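Long-range contacts in DNA repair and telomere maintenance protein nbs1 (Schizosaccharomyces pombe, PDB 3HUF), which serves as the phosphoprotein-binding adaptor of the MRN complex in DNA double-strand break repair and telomere maintenance, binding phosphorylated Ctp1 among its partners: residues Y23-N28 with A48-L53; S42-H47 with L73-G78; M116-D121 with H150-R155; V174-S179 with L202-N207. All blocks are in the same frame, centred on the assembly; numbering follows the deposited sequence.

Contact 1: Y23-N28 with A48-L53; sequences YIVGRN and ARFTIL
Ala48 faces Val25 across antiparallel strands 48-52 and 21-26, in one sheet of the FHA beta sandwich. They form a hydrogen-bonded pair: Val25 N donates to Ala48 O at 2.8 Å, and Ala48 N returns a bond to Val25 O at 3.0 Å. A small apolar residue suits this buried place beside Val25, whose CB is 4.3 Å from Ala48 CB. Arg49 turns to the other face, beside Ile24, in a non-hydrogen-bonded pair. Its chain leaves with CG anti to the backbone N (chi1 178°) and bends further on; Ile24 CD1 approaches Arg49 NH1 at 3.2 Å, and Ile24 CG1 lies over one guanidinium face, toward the rim. Phe50 returns to the face of Ala48, pairing with Tyr23 through two backbone bonds. Val25 CG2 sits over the centre of its ring, 3.6 Å from the centroid, in a CH-pi contact, while Phe68 of the next strand meets the ring. An alanine at Phe50 would keep the backbone bonds but would probably open a gap between Val25, Phe68 and Val70. Ile52 ends the contact by the ring of Tyr23, whose OH is held by Phe19 N: Ile52 CD1 lies 4.4 Å from Tyr23 CE1.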
loop_
_atom_site.group_PDB
_atom_site.type_symbol
_atom_site.label_atom_id
_atom_site.label_comp_id
_atom_site.label_asym_id
_atom_site.label_seq_id
_atom_site.Cartn_x
_atom_site.Cartn_y
_atom_site.Cartn_z
ATOM N N TYR A 23 10.847 21.629 -0.806
ATOM C CA TYR A 23 10.486 22.417 0.348
ATOM C C TYR A 23 11.690 23.232 0.781
ATOM O O TYR A 23 12.813 22.737 0.764
ATOM C CB TYR A 23 10.065 21.496 1.499
ATOM C CG TYR A 23 8.854 20.643 1.154
ATOM C CD1 TYR A 23 9.005 19.394 0.535
ATOM C CD2 TYR A 23 7.558 21.105 1.404
ATOM C CE1 TYR A 23 7.889 18.605 0.189
ATOM C CE2 TYR A 23 6.431 20.323 1.067
ATOM C CZ TYR A 23 6.608 19.081 0.462
ATOM O OH TYR A 23 5.505 18.325 0.134
ATOM N N ILE A 24 11.453 24.476 1.181
ATOM C CA ILE A 24 12.469 25.238 1.894
ATOM C C ILE A 24 12.104 25.235 3.366
ATOM O O ILE A 24 10.949 25.465 3.764
ATOM C CB ILE A 24 12.720 26.651 1.306
ATOM C CG1 ILE A 24 13.689 26.550 0.140
ATOM C CG2 ILE A 24 13.389 27.579 2.321
ATOM C CD1 ILE A 24 13.027 26.507 -1.158
ATOM N N VAL A 25 13.106 24.889 4.162
ATOM C CA VAL A 25 12.954 24.626 5.576
ATOM C C VAL A 25 13.818 25.660 6.317
ATOM O O VAL A 25 14.987 25.861 5.988
ATOM C CB VAL A 25 13.435 23.173 5.871
ATOM C CG1 VAL A 25 13.222 22.799 7.310
ATOM C CG2 VAL A 25 12.762 22.153 4.895
ATOM N N GLY A 26 13.237 26.338 7.295
ATOM C CA GLY A 26 13.937 27.441 7.938
ATOM C C GLY A 26 13.156 28.134 9.034
ATOM O O GLY A 26 11.934 27.964 9.160
ATOM N N ARG A 27 13.885 28.916 9.825
ATOM C CA ARG A 27 13.339 29.658 10.967
ATOM C C ARG A 27 12.351 30.766 10.555
ATOM O O ARG A 27 11.367 31.024 11.258
ATOM C CB ARG A 27 14.508 30.261 11.772
ATOM C CG ARG A 27 14.147 30.870 13.121
ATOM C CD ARG A 27 15.418 31.420 13.779
ATOM N NE ARG A 27 15.993 32.533 13.017
ATOM C CZ ARG A 27 17.291 32.700 12.782
ATOM N NH1 ARG A 27 18.175 31.828 13.239
ATOM N NH2 ARG A 27 17.710 33.737 12.077
ATOM N N ASN A 28 12.609 31.409 9.416
ATOM C CA ASN A 28 11.810 32.557 8.991
ATOM C C ASN A 28 11.102 32.309 7.673
ATOM O O ASN A 28 11.391 32.942 6.656
ATOM C CB ASN A 28 12.681 33.802 8.896
ATOM C CG ASN A 28 12.083 34.974 9.634
ATOM O OD1 ASN A 28 10.997 35.463 9.289
ATOM N ND2 ASN A 28 12.782 35.426 10.677
ATOM N N ALA A 48 17.498 24.666 4.992
ATOM C CA ALA A 48 17.654 23.473 4.181
ATOM C C ALA A 48 16.622 23.413 3.057
ATOM O O ALA A 48 15.537 23.994 3.161
ATOM C CB ALA A 48 17.534 22.209 5.061
ATOM N N ARG A 49 16.969 22.694 1.997
ATOM C CA ARG A 49 16.010 22.292 0.993
ATOM C C ARG A 49 15.840 20.775 1.057
ATOM O O ARG A 49 16.824 20.051 1.099
ATOM C CB ARG A 49 16.481 22.727 -0.389
ATOM C CG ARG A 49 15.545 22.308 -1.505
ATOM C CD ARG A 49 16.121 22.639 -2.884
ATOM N NE ARG A 49 16.578 24.031 -2.949
ATOM C CZ ARG A 49 15.805 25.080 -3.246
ATOM N NH1 ARG A 49 14.506 24.924 -3.529
ATOM N NH2 ARG A 49 16.342 26.299 -3.257
ATOM N N PHE A 50 14.595 20.316 1.137
ATOM C CA PHE A 50 14.251 18.910 1.043
ATOM C C PHE A 50 13.589 18.739 -0.314
ATOM O O PHE A 50 12.636 19.451 -0.625
ATOM C CB PHE A 50 13.207 18.501 2.083
ATOM C CG PHE A 50 13.634 18.648 3.523
ATOM C CD1 PHE A 50 14.956 18.912 3.886
ATOM C CD2 PHE A 50 12.691 18.475 4.513
ATOM C CE1 PHE A 50 15.307 19.036 5.221
ATOM C CE2 PHE A 50 13.025 18.580 5.864
ATOM C CZ PHE A 50 14.332 18.857 6.222
ATOM N N THR A 51 14.091 17.806 -1.111
ATOM C CA THR A 51 13.524 17.488 -2.418
ATOM C C THR A 51 13.163 16.023 -2.387
ATOM O O THR A 51 13.990 15.176 -2.053
ATOM C CB THR A 51 14.506 17.762 -3.595
ATOM O OG1 THR A 51 14.927 19.126 -3.552
ATOM C CG2 THR A 51 13.830 17.519 -4.945
ATOM N N ILE A 52 11.897 15.732 -2.645
ATOM C CA ILE A 52 11.440 14.358 -2.663
ATOM C C ILE A 52 11.153 14.020 -4.110
ATOM O O ILE A 52 10.394 14.732 -4.775
ATOM C CB ILE A 52 10.224 14.156 -1.757
ATOM C CG1 ILE A 52 10.652 14.467 -0.315
ATOM C CG2 ILE A 52 9.681 12.714 -1.892
ATOM C CD1 ILE A 52 9.534 14.501 0.656
ATOM N N LEU A 53 11.792 12.968 -4.622
ATOM C CA LEU A 53 11.519 12.592 -6.003
ATOM C C LEU A 53 10.235 11.796 -6.048
ATOM O O LEU A 53 9.819 11.201 -5.080
ATOM C CB LEU A 53 12.684 11.848 -6.679
ATOM C CG LEU A 53 14.046 12.540 -6.692
ATOM C CD1 LEU A 53 15.091 11.692 -7.436
ATOM C CD2 LEU A 53 13.955 13.982 -7.272
#

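Contact 2: S42-H47 with L73-G78; sequences SISKRH and LDTKFG
His47 and Thr75 centre a loop-to-loop contact at the peptide-binding end of the FHA domain. The imidazole is gripped in its own plane at both nitrogens: ND1 accepts from Ser44 N at 2.9 Å, and His47 NE2 donates to Gly78 O, also at 2.9 Å, approaching from above that carbonyl's plane. Such a pattern would favour a neutral ring carrying its proton on NE2. Thr75 places CG2 over the ring centre, 3.5 Å from the His47 centroid, in a CH-pi contact. A beta-branched threonine suits this place because its hydroxyl can work separately: with OG1 between the backbone N and the carbonyl carbon (chi1 69°), it accepts from Gly78 N in an ST motif and also bonds Asp72. A backbone bond from Leu73 N to His47 O, 2.9 Å long, pins the start of the second loop. Water bridges Ser42 O, Ser44 OG and Phe77 N, while a second water joins Arg46 O to Leu73 O. The serine and histidine three residues apart are a hallmark of FHA domains; here Ser44 OG and Lys45 N bond a modified side chain of the bound peptide, consistent with phosphopeptide recognition, and Lys76 NZ reaches the peptide backbone. The loops lead into strands 48-52 and 79-81, and the side chains of His47 and Ile43 rest on Leu102 of strand 97-102.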
loop_
_atom_site.group_PDB
_atom_site.type_symbol
_atom_site.label_atom_id
_atom_site.label_comp_id
_atom_site.label_asym_id
_atom_site.label_seq_id
_atom_site.Cartn_x
_atom_site.Cartn_y
_atom_site.Cartn_z
ATOM N N SER A 42 19.528 28.319 16.482
ATOM C CA SER A 42 20.689 28.010 15.634
ATOM C C SER A 42 20.317 27.610 14.200
ATOM O O SER A 42 21.191 27.315 13.382
ATOM C CB SER A 42 21.546 26.917 16.287
ATOM O OG SER A 42 20.796 25.707 16.414
ATOM N N ILE A 43 19.025 27.629 13.908
ATOM C CA ILE A 43 18.511 27.350 12.565
ATOM C C ILE A 43 18.499 28.648 11.769
ATOM O O ILE A 43 17.985 29.649 12.244
ATOM C CB ILE A 43 17.089 26.769 12.646
ATOM C CG1 ILE A 43 17.115 25.505 13.501
ATOM C CG2 ILE A 43 16.506 26.471 11.229
ATOM C CD1 ILE A 43 15.772 24.822 13.657
ATOM N N SER A 44 19.093 28.637 10.579
ATOM C CA SER A 44 19.097 29.810 9.701
ATOM C C SER A 44 17.698 30.110 9.208
ATOM O O SER A 44 16.848 29.210 9.167
ATOM C CB SER A 44 19.994 29.584 8.501
ATOM O OG SER A 44 21.282 29.222 8.923
ATOM N N LYS A 45 17.474 31.371 8.836
ATOM C CA LYS A 45 16.194 31.830 8.303
ATOM C C LYS A 45 15.659 30.947 7.175
ATOM O O LYS A 45 14.511 30.525 7.209
ATOM C CB LYS A 45 16.310 33.271 7.814
ATOM C CG LYS A 45 16.514 34.267 8.919
ATOM C CD LYS A 45 16.372 35.676 8.395
ATOM C CE LYS A 45 17.473 36.536 8.949
ATOM N NZ LYS A 45 18.780 36.063 8.421
ATOM N N ARG A 46 16.494 30.715 6.168
ATOM C CA ARG A 46 16.258 29.687 5.158
ATOM C C ARG A 46 17.412 28.697 5.342
ATOM O O ARG A 46 18.567 29.049 5.069
ATOM C CB ARG A 46 16.303 30.282 3.750
ATOM C CG ARG A 46 15.196 31.273 3.420
ATOM C CD ARG A 46 15.363 31.887 2.010
ATOM N NE ARG A 46 15.325 30.902 0.918
ATOM C CZ ARG A 46 16.396 30.472 0.239
ATOM N NH1 ARG A 46 17.615 30.934 0.525
ATOM N NH2 ARG A 46 16.254 29.579 -0.740
ATOM N N HIS A 47 17.121 27.480 5.808
ATOM C CA HIS A 47 18.190 26.595 6.293
ATOM C C HIS A 47 18.525 25.413 5.379
ATOM O O HIS A 47 19.701 25.178 5.056
ATOM C CB HIS A 47 17.902 26.099 7.718
ATOM C CG HIS A 47 19.082 25.453 8.376
ATOM N ND1 HIS A 47 19.832 26.076 9.346
ATOM C CD2 HIS A 47 19.652 24.240 8.190
ATOM C CE1 HIS A 47 20.814 25.279 9.728
ATOM N NE2 HIS A 47 20.721 24.155 9.044
ATOM N N LEU A 73 21.684 25.044 2.903
ATOM C CA LEU A 73 21.698 26.313 2.159
ATOM C C LEU A 73 22.756 27.281 2.705
ATOM O O LEU A 73 22.436 28.376 3.191
ATOM C CB LEU A 73 20.294 26.959 2.116
ATOM C CG LEU A 73 19.112 26.112 1.604
ATOM C CD1 LEU A 73 17.799 26.843 1.801
ATOM C CD2 LEU A 73 19.280 25.705 0.135
ATOM N N ASP A 74 24.015 26.853 2.604
ATOM C CA ASP A 74 25.173 27.614 3.039
ATOM C C ASP A 74 24.957 28.262 4.429
ATOM O O ASP A 74 25.109 29.476 4.601
ATOM C CB ASP A 74 25.560 28.639 1.950
ATOM C CG ASP A 74 25.845 27.978 0.560
ATOM O OD1 ASP A 74 25.716 28.683 -0.467
ATOM O OD2 ASP A 74 26.194 26.770 0.479
ATOM N N THR A 75 24.596 27.437 5.414
ATOM C CA THR A 75 24.145 27.929 6.724
ATOM C C THR A 75 25.280 28.171 7.711
ATOM O O THR A 75 26.401 27.687 7.524
ATOM C CB THR A 75 23.117 26.981 7.402
ATOM O OG1 THR A 75 23.766 25.764 7.791
ATOM C CG2 THR A 75 21.961 26.669 6.475
ATOM N N LYS A 76 24.968 28.927 8.764
ATOM C CA LYS A 76 25.904 29.163 9.863
ATOM C C LYS A 76 26.378 27.864 10.525
ATOM O O LYS A 76 27.583 27.635 10.644
ATOM C CB LYS A 76 25.282 30.092 10.917
ATOM C CG LYS A 76 26.283 30.669 11.918
ATOM C CD LYS A 76 25.670 31.807 12.710
ATOM C CE LYS A 76 26.727 32.632 13.403
ATOM N NZ LYS A 76 26.146 33.882 13.994
ATOM N N PHE A 77 25.438 27.013 10.933
ATOM C CA PHE A 77 25.788 25.834 11.736
ATOM C C PHE A 77 25.667 24.452 11.075
ATOM O O PHE A 77 25.941 23.449 11.721
ATOM C CB PHE A 77 25.046 25.867 13.079
ATOM C CG PHE A 77 25.410 27.044 13.937
ATOM C CD1 PHE A 77 24.457 27.986 14.284
ATOM C CD2 PHE A 77 26.723 27.224 14.376
ATOM C CE1 PHE A 77 24.795 29.087 15.074
ATOM C CE2 PHE A 77 27.073 28.317 15.167
ATOM C CZ PHE A 77 26.106 29.260 15.518
ATOM N N GLY A 78 25.272 24.397 9.802
ATOM C CA GLY A 78 25.250 23.137 9.044
ATOM C C GLY A 78 23.975 22.298 9.182
ATOM O O GLY A 78 23.066 22.647 9.943
HETATM O O HOH W 1 22.564 27.757 10.950
HETATM O O HOH W 2 20.724 30.418 4.173
#

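Contact 3: M116-D121 with H150-R155; sequences MCIQFD and HFVMNR
Ile118, Gln119 and Phe120 run parallel to His150, Phe151 and Val152, their short strand axes 4.6 Å apart at 25°. Backbone bonds cross back and forth: His150 N to Cys117 O, Gln119 N to His150 O, and Val152 N to Gln119 O, nearly straight at 172°. Beyond them the bond from Asp121 N to Val152 O is weak, and a water bridges the same two atoms. On one face Val152 CG2 presses on Ile118 CG2 at 3.4 Å, a tight carbon contact, and also lies over the Phe120 ring, 3.9 Å from its centroid. The terminal CE of Met116 lies over one face of the His150 ring, toward its rim. Phe151 occupies the other face with CG anti to the backbone N (chi1 179°). Gln119 brings its amide to the ring edge, OE1 3.5 Å from Phe151 CD1, while its NE2 bonds Leu142 O; Asp121 CB meets Phe151 CZ at 3.5 Å and its OD2 bonds Thr162. An alanine at Phe151 would probably leave a gap beneath helix 163-170, with Gln119 and Asp121 losing the ring between them. Strands 118-120 and 150-152 are the central pair of a four-stranded parallel sheet (order 2-1-3-4), with helix 123-134 on the Ile118 and Phe120 face and helix 163-170 on the Phe151 face, as in BRCT domains, here the first of two.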
loop_
_atom_site.group_PDB
_atom_site.type_symbol
_atom_site.label_atom_id
_atom_site.label_comp_id
_atom_site.label_asym_id
_atom_site.label_seq_id
_atom_site.Cartn_x
_atom_site.Cartn_y
_atom_site.Cartn_z
ATOM N N MET A 116 2.682 2.555 1.484
ATOM C CA MET A 116 1.436 2.773 0.773
ATOM C C MET A 116 1.739 2.608 -0.696
ATOM O O MET A 116 2.434 3.446 -1.292
ATOM C CB MET A 116 0.863 4.160 1.045
ATOM C CG MET A 116 -0.584 4.300 0.622
ATOM S SD MET A 116 -1.271 5.935 0.964
ATOM C CE MET A 116 -2.985 5.543 0.592
ATOM N N CYS A 117 1.250 1.495 -1.246
ATOM C CA CYS A 117 1.395 1.149 -2.654
ATOM C C CYS A 117 0.045 0.644 -3.098
ATOM O O CYS A 117 -0.530 -0.232 -2.458
ATOM C CB CYS A 117 2.430 0.031 -2.866
ATOM S SG CYS A 117 4.149 0.511 -2.602
ATOM N N ILE A 118 -0.444 1.192 -4.202
ATOM C CA ILE A 118 -1.823 0.952 -4.632
ATOM C C ILE A 118 -1.877 0.112 -5.909
ATOM O O ILE A 118 -1.364 0.519 -6.952
ATOM C CB ILE A 118 -2.624 2.288 -4.774
ATOM C CG1 ILE A 118 -2.797 2.973 -3.398
ATOM C CG2 ILE A 118 -3.987 2.027 -5.405
ATOM C CD1 ILE A 118 -3.656 4.233 -3.413
ATOM N N GLN A 119 -2.478 -1.077 -5.816
ATOM C CA GLN A 119 -2.673 -1.916 -6.991
ATOM C C GLN A 119 -4.020 -1.616 -7.622
ATOM O O GLN A 119 -4.994 -1.411 -6.904
ATOM C CB GLN A 119 -2.582 -3.405 -6.635
ATOM C CG GLN A 119 -2.852 -4.340 -7.839
ATOM C CD GLN A 119 -2.626 -5.787 -7.506
ATOM O OE1 GLN A 119 -2.695 -6.174 -6.348
ATOM N NE2 GLN A 119 -2.342 -6.601 -8.515
ATOM N N PHE A 120 -4.067 -1.571 -8.957
ATOM C CA PHE A 120 -5.310 -1.352 -9.684
ATOM C C PHE A 120 -5.703 -2.630 -10.382
ATOM O O PHE A 120 -4.846 -3.422 -10.754
ATOM C CB PHE A 120 -5.152 -0.256 -10.730
ATOM C CG PHE A 120 -5.188 1.128 -10.162
ATOM C CD1 PHE A 120 -4.075 1.644 -9.488
ATOM C CD2 PHE A 120 -6.331 1.919 -10.311
ATOM C CE1 PHE A 120 -4.086 2.932 -8.976
ATOM C CE2 PHE A 120 -6.368 3.210 -9.786
ATOM C CZ PHE A 120 -5.241 3.715 -9.109
ATOM N N ASP A 121 -7.001 -2.842 -10.550
ATOM C CA ASP A 121 -7.461 -4.068 -11.171
ATOM C C ASP A 121 -7.619 -3.912 -12.677
ATOM O O ASP A 121 -7.880 -4.869 -13.376
ATOM C CB ASP A 121 -8.782 -4.496 -10.558
ATOM C CG ASP A 121 -9.063 -5.969 -10.769
ATOM O OD1 ASP A 121 -8.106 -6.764 -10.996
ATOM O OD2 ASP A 121 -10.242 -6.318 -10.716
ATOM N N HIS A 150 -3.004 -1.310 -0.689
ATOM C CA HIS A 150 -4.406 -1.048 -1.057
ATOM C C HIS A 150 -4.654 -1.528 -2.453
ATOM O O HIS A 150 -3.745 -1.495 -3.294
ATOM C CB HIS A 150 -4.725 0.444 -0.989
ATOM C CG HIS A 150 -4.629 1.018 0.388
ATOM N ND1 HIS A 150 -3.421 1.288 0.999
ATOM C CD2 HIS A 150 -5.589 1.386 1.270
ATOM C CE1 HIS A 150 -3.638 1.786 2.206
ATOM N NE2 HIS A 150 -4.947 1.875 2.387
ATOM N N PHE A 151 -5.890 -1.958 -2.704
ATOM C CA PHE A 151 -6.266 -2.521 -3.983
ATOM C C PHE A 151 -7.525 -1.841 -4.460
ATOM O O PHE A 151 -8.519 -1.852 -3.748
ATOM C CB PHE A 151 -6.521 -4.031 -3.853
ATOM C CG PHE A 151 -6.935 -4.689 -5.148
ATOM C CD1 PHE A 151 -5.985 -5.190 -6.013
ATOM C CD2 PHE A 151 -8.292 -4.791 -5.502
ATOM C CE1 PHE A 151 -6.361 -5.792 -7.213
ATOM C CE2 PHE A 151 -8.676 -5.391 -6.697
ATOM C CZ PHE A 151 -7.713 -5.898 -7.551
ATOM N N VAL A 152 -7.476 -1.263 -5.663
ATOM C CA VAL A 152 -8.638 -0.596 -6.241
ATOM C C VAL A 152 -9.423 -1.541 -7.116
ATOM O O VAL A 152 -8.972 -1.871 -8.209
ATOM C CB VAL A 152 -8.243 0.594 -7.147
ATOM C CG1 VAL A 152 -9.501 1.379 -7.563
ATOM C CG2 VAL A 152 -7.225 1.490 -6.439
ATOM N N MET A 153 -10.596 -1.963 -6.655
ATOM C CA MET A 153 -11.469 -2.807 -7.477
ATOM C C MET A 153 -12.187 -1.944 -8.488
ATOM O O MET A 153 -12.431 -0.760 -8.214
ATOM C CB MET A 153 -12.496 -3.536 -6.612
ATOM C CG MET A 153 -13.172 -2.653 -5.605
ATOM S SD MET A 153 -14.714 -3.269 -4.899
ATOM C CE MET A 153 -14.392 -4.965 -4.630
ATOM N N ASN A 154 -12.529 -2.519 -9.644
ATOM C CA ASN A 154 -13.399 -1.829 -10.602
ATOM C C ASN A 154 -14.781 -1.594 -10.002
ATOM O O ASN A 154 -15.187 -2.299 -9.066
ATOM C CB ASN A 154 -13.565 -2.596 -11.935
ATOM C CG ASN A 154 -12.242 -2.978 -12.572
ATOM O OD1 ASN A 154 -11.189 -2.385 -12.275
ATOM N ND2 ASN A 154 -12.282 -3.995 -13.451
ATOM N N ARG A 155 -15.475 -0.590 -10.539
ATOM C CA ARG A 155 -16.893 -0.365 -10.262
ATOM C C ARG A 155 -17.622 -1.700 -10.325
ATOM O O ARG A 155 -17.661 -2.340 -11.381
ATOM C CB ARG A 155 -17.472 0.585 -11.311
ATOM C CG ARG A 155 -18.834 1.158 -11.004
ATOM C CD ARG A 155 -19.338 1.981 -12.196
ATOM N NE ARG A 155 -20.687 2.485 -11.996
ATOM C CZ ARG A 155 -20.964 3.738 -11.642
ATOM N NH1 ARG A 155 -19.975 4.610 -11.459
ATOM N NH2 ARG A 155 -22.228 4.121 -11.472
HETATM O O HOH W 3 -8.767 -0.783 -10.692
#

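Contact 4: V174-S179 with L202-N207; sequences VIIDDS and LECFKN
Phe205 lies flat against the backbone of Val174 and Ile175, and this is where the contact is tight. With CG anti to its backbone N (chi1 -177°), the side chain leaves helix 198-209 toward the strand, and Ile175 N lies over the middle of the ring, 3.4 Å above the plane of Phe205. The helix backbone comes down just as closely: Phe205 CA approaches Ile175 O at 3.2 Å in a CA-H...O contact. A broad, flat ring suits this spot because it can cover a peptide unit and still reach side chains beside it. Ile175 CB meets Phe205 CD1 at 3.7 Å, and Val174 CG1 touches Phe205 CB at 3.8 Å. Phe169 of helix 163-170 packs on both Ile175 and Phe205.

Strand 174-176 is the outermost strand on its side of the parallel sheet of the first BRCT domain, and helix 198-209 crosses it at 80°. No hydrogen bond joins these two segments, so shape does the work. Toward the sheet interior, Ile176 rests on His150 and Val152.

Cys204 also belongs to the close-packed side: its SG fits against the turn at Ile176 and Asp177, 3.4 Å from Asp177 OD2. Asp177 is the N-cap of helix 178-184, so a short acid fits: the same OD2 accepts from Ser179 OG at 2.7 Å, on its syn side, and more weakly from Ser179 N.

The margin is looser. The exposed Leu202 offers a single methyl, its CD2 3.7 Å from Val174 CG2, the two side chains crossing at about a right angle. Ser179 is exposed too, and its OG comes only within 4.1 Å of Cys204 SG.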
loop_
_atom_site.group_PDB
_atom_site.type_symbol
_atom_site.label_atom_id
_atom_site.label_comp_id
_atom_site.label_asym_id
_atom_site.label_seq_id
_atom_site.Cartn_x
_atom_site.Cartn_y
_atom_site.Cartn_z
ATOM N N VAL A 174 -6.269 -3.804 2.006
ATOM C CA VAL A 174 -7.400 -2.890 2.119
ATOM C C VAL A 174 -7.987 -2.647 0.721
ATOM O O VAL A 174 -7.299 -2.218 -0.191
ATOM C CB VAL A 174 -6.959 -1.547 2.776
ATOM C CG1 VAL A 174 -8.142 -0.582 2.906
ATOM C CG2 VAL A 174 -6.332 -1.801 4.143
ATOM N N ILE A 175 -9.274 -2.940 0.547
ATOM C CA ILE A 175 -9.887 -2.791 -0.760
ATOM C C ILE A 175 -10.570 -1.439 -0.851
ATOM O O ILE A 175 -11.362 -1.064 -0.006
ATOM C CB ILE A 175 -10.852 -3.964 -1.070
ATOM C CG1 ILE A 175 -10.060 -5.284 -1.159
ATOM C CG2 ILE A 175 -11.656 -3.690 -2.362
ATOM C CD1 ILE A 175 -10.952 -6.488 -1.215
ATOM N N ILE A 176 -10.227 -0.673 -1.872
ATOM C CA ILE A 176 -10.820 0.641 -2.001
ATOM C C ILE A 176 -11.494 0.743 -3.353
ATOM O O ILE A 176 -11.440 -0.198 -4.158
ATOM C CB ILE A 176 -9.748 1.749 -1.839
ATOM C CG1 ILE A 176 -8.572 1.496 -2.791
ATOM C CG2 ILE A 176 -9.291 1.827 -0.383
ATOM C CD1 ILE A 176 -7.489 2.556 -2.728
ATOM N N ASP A 177 -12.107 1.888 -3.609
ATOM C CA ASP A 177 -12.633 2.153 -4.924
ATOM C C ASP A 177 -12.439 3.598 -5.334
ATOM O O ASP A 177 -11.774 4.370 -4.647
ATOM C CB ASP A 177 -14.102 1.704 -5.054
ATOM C CG ASP A 177 -15.060 2.458 -4.134
ATOM O OD1 ASP A 177 -16.207 2.003 -4.039
ATOM O OD2 ASP A 177 -14.721 3.498 -3.520
ATOM N N ASP A 178 -13.025 3.907 -6.488
ATOM C CA ASP A 178 -13.113 5.222 -7.111
ATOM C C ASP A 178 -13.376 6.378 -6.144
ATOM O O ASP A 178 -12.744 7.427 -6.240
ATOM C CB ASP A 178 -14.289 5.144 -8.099
ATOM C CG ASP A 178 -14.165 6.111 -9.226
ATOM O OD1 ASP A 178 -13.503 5.746 -10.224
ATOM O OD2 ASP A 178 -14.756 7.217 -9.128
ATOM N N SER A 179 -14.329 6.199 -5.229
ATOM C CA SER A 179 -14.711 7.261 -4.285
ATOM C C SER A 179 -13.545 7.677 -3.370
ATOM O O SER A 179 -13.390 8.857 -3.058
ATOM C CB SER A 179 -15.953 6.857 -3.462
ATOM O OG SER A 179 -15.641 5.834 -2.521
ATOM N N LEU A 202 -9.829 2.688 5.102
ATOM C CA LEU A 202 -10.398 1.587 5.879
ATOM C C LEU A 202 -11.907 1.730 5.964
ATOM O O LEU A 202 -12.616 0.724 5.925
ATOM C CB LEU A 202 -9.801 1.526 7.292
ATOM C CG LEU A 202 -8.301 1.216 7.385
ATOM C CD1 LEU A 202 -7.728 1.622 8.735
ATOM C CD2 LEU A 202 -7.990 -0.267 7.087
ATOM N N GLU A 203 -12.395 2.966 6.074
ATOM C CA GLU A 203 -13.839 3.210 6.120
ATOM C C GLU A 203 -14.480 2.855 4.791
ATOM O O GLU A 203 -15.566 2.281 4.750
ATOM C CB GLU A 203 -14.155 4.671 6.472
ATOM C CG GLU A 203 -14.239 4.949 7.960
ATOM C CD GLU A 203 -15.224 4.025 8.666
ATOM O OE1 GLU A 203 -16.430 4.039 8.332
ATOM O OE2 GLU A 203 -14.787 3.274 9.559
ATOM N N CYS A 204 -13.798 3.226 3.712
ATOM C CA CYS A 204 -14.219 2.879 2.364
ATOM C C CYS A 204 -14.330 1.348 2.221
ATOM O O CYS A 204 -15.347 0.831 1.757
ATOM C CB CYS A 204 -13.216 3.448 1.348
ATOM S SG CYS A 204 -13.586 3.030 -0.384
ATOM N N PHE A 205 -13.291 0.649 2.660
ATOM C CA PHE A 205 -13.214 -0.812 2.613
ATOM C C PHE A 205 -14.385 -1.434 3.367
ATOM O O PHE A 205 -15.137 -2.222 2.786
ATOM C CB PHE A 205 -11.872 -1.261 3.197
ATOM C CG PHE A 205 -11.621 -2.767 3.147
ATOM C CD1 PHE A 205 -12.322 -3.607 2.270
ATOM C CD2 PHE A 205 -10.656 -3.330 3.968
ATOM C CE1 PHE A 205 -12.072 -4.982 2.245
ATOM C CE2 PHE A 205 -10.403 -4.699 3.943
ATOM C CZ PHE A 205 -11.112 -5.522 3.076
ATOM N N LYS A 206 -14.566 -1.027 4.628
ATOM C CA LYS A 206 -15.622 -1.553 5.466
ATOM C C LYS A 206 -17.009 -1.321 4.858
ATOM O O LYS A 206 -17.891 -2.155 5.002
ATOM C CB LYS A 206 -15.547 -0.968 6.880
ATOM C CG LYS A 206 -14.314 -1.449 7.640
ATOM C CD LYS A 206 -14.321 -1.023 9.126
ATOM C CE LYS A 206 -12.866 -0.962 9.681
ATOM N NZ LYS A 206 -12.820 -0.879 11.182
ATOM N N ASN A 207 -17.185 -0.193 4.173
ATOM C CA ASN A 207 -18.485 0.114 3.579
ATOM C C ASN A 207 -18.697 -0.735 2.324
ATOM O O ASN A 207 -19.794 -1.253 2.115
ATOM C CB ASN A 207 -18.622 1.625 3.305
ATOM C CG ASN A 207 -20.045 2.045 3.066
ATOM O OD1 ASN A 207 -20.907 1.973 3.969
ATOM N ND2 ASN A 207 -20.320 2.505 1.841
#

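Contacts 1 and 2 belong to the FHA domain and touch through probable backbone hydrogen bonds, and His47 also leads into strand 48-52; contacts 3 and 4 share the sheet of the first BRCT domain, where strands 150-152 and 174-176 are neighbours. The centres of contacts 1 and 3 are about 32 Å apart. Contacts 1 and 3 are both buried strand pairings, antiparallel in one and parallel in the other, each combining backbone hydrogen bonds with apolar packing. Contacts 2 and 4 are only partly buried. Contact 2 relies on polar atoms, waters and a histidine at the peptide-binding end, whereas contact 4 sets a helix on a strand without any hydrogen bond between them.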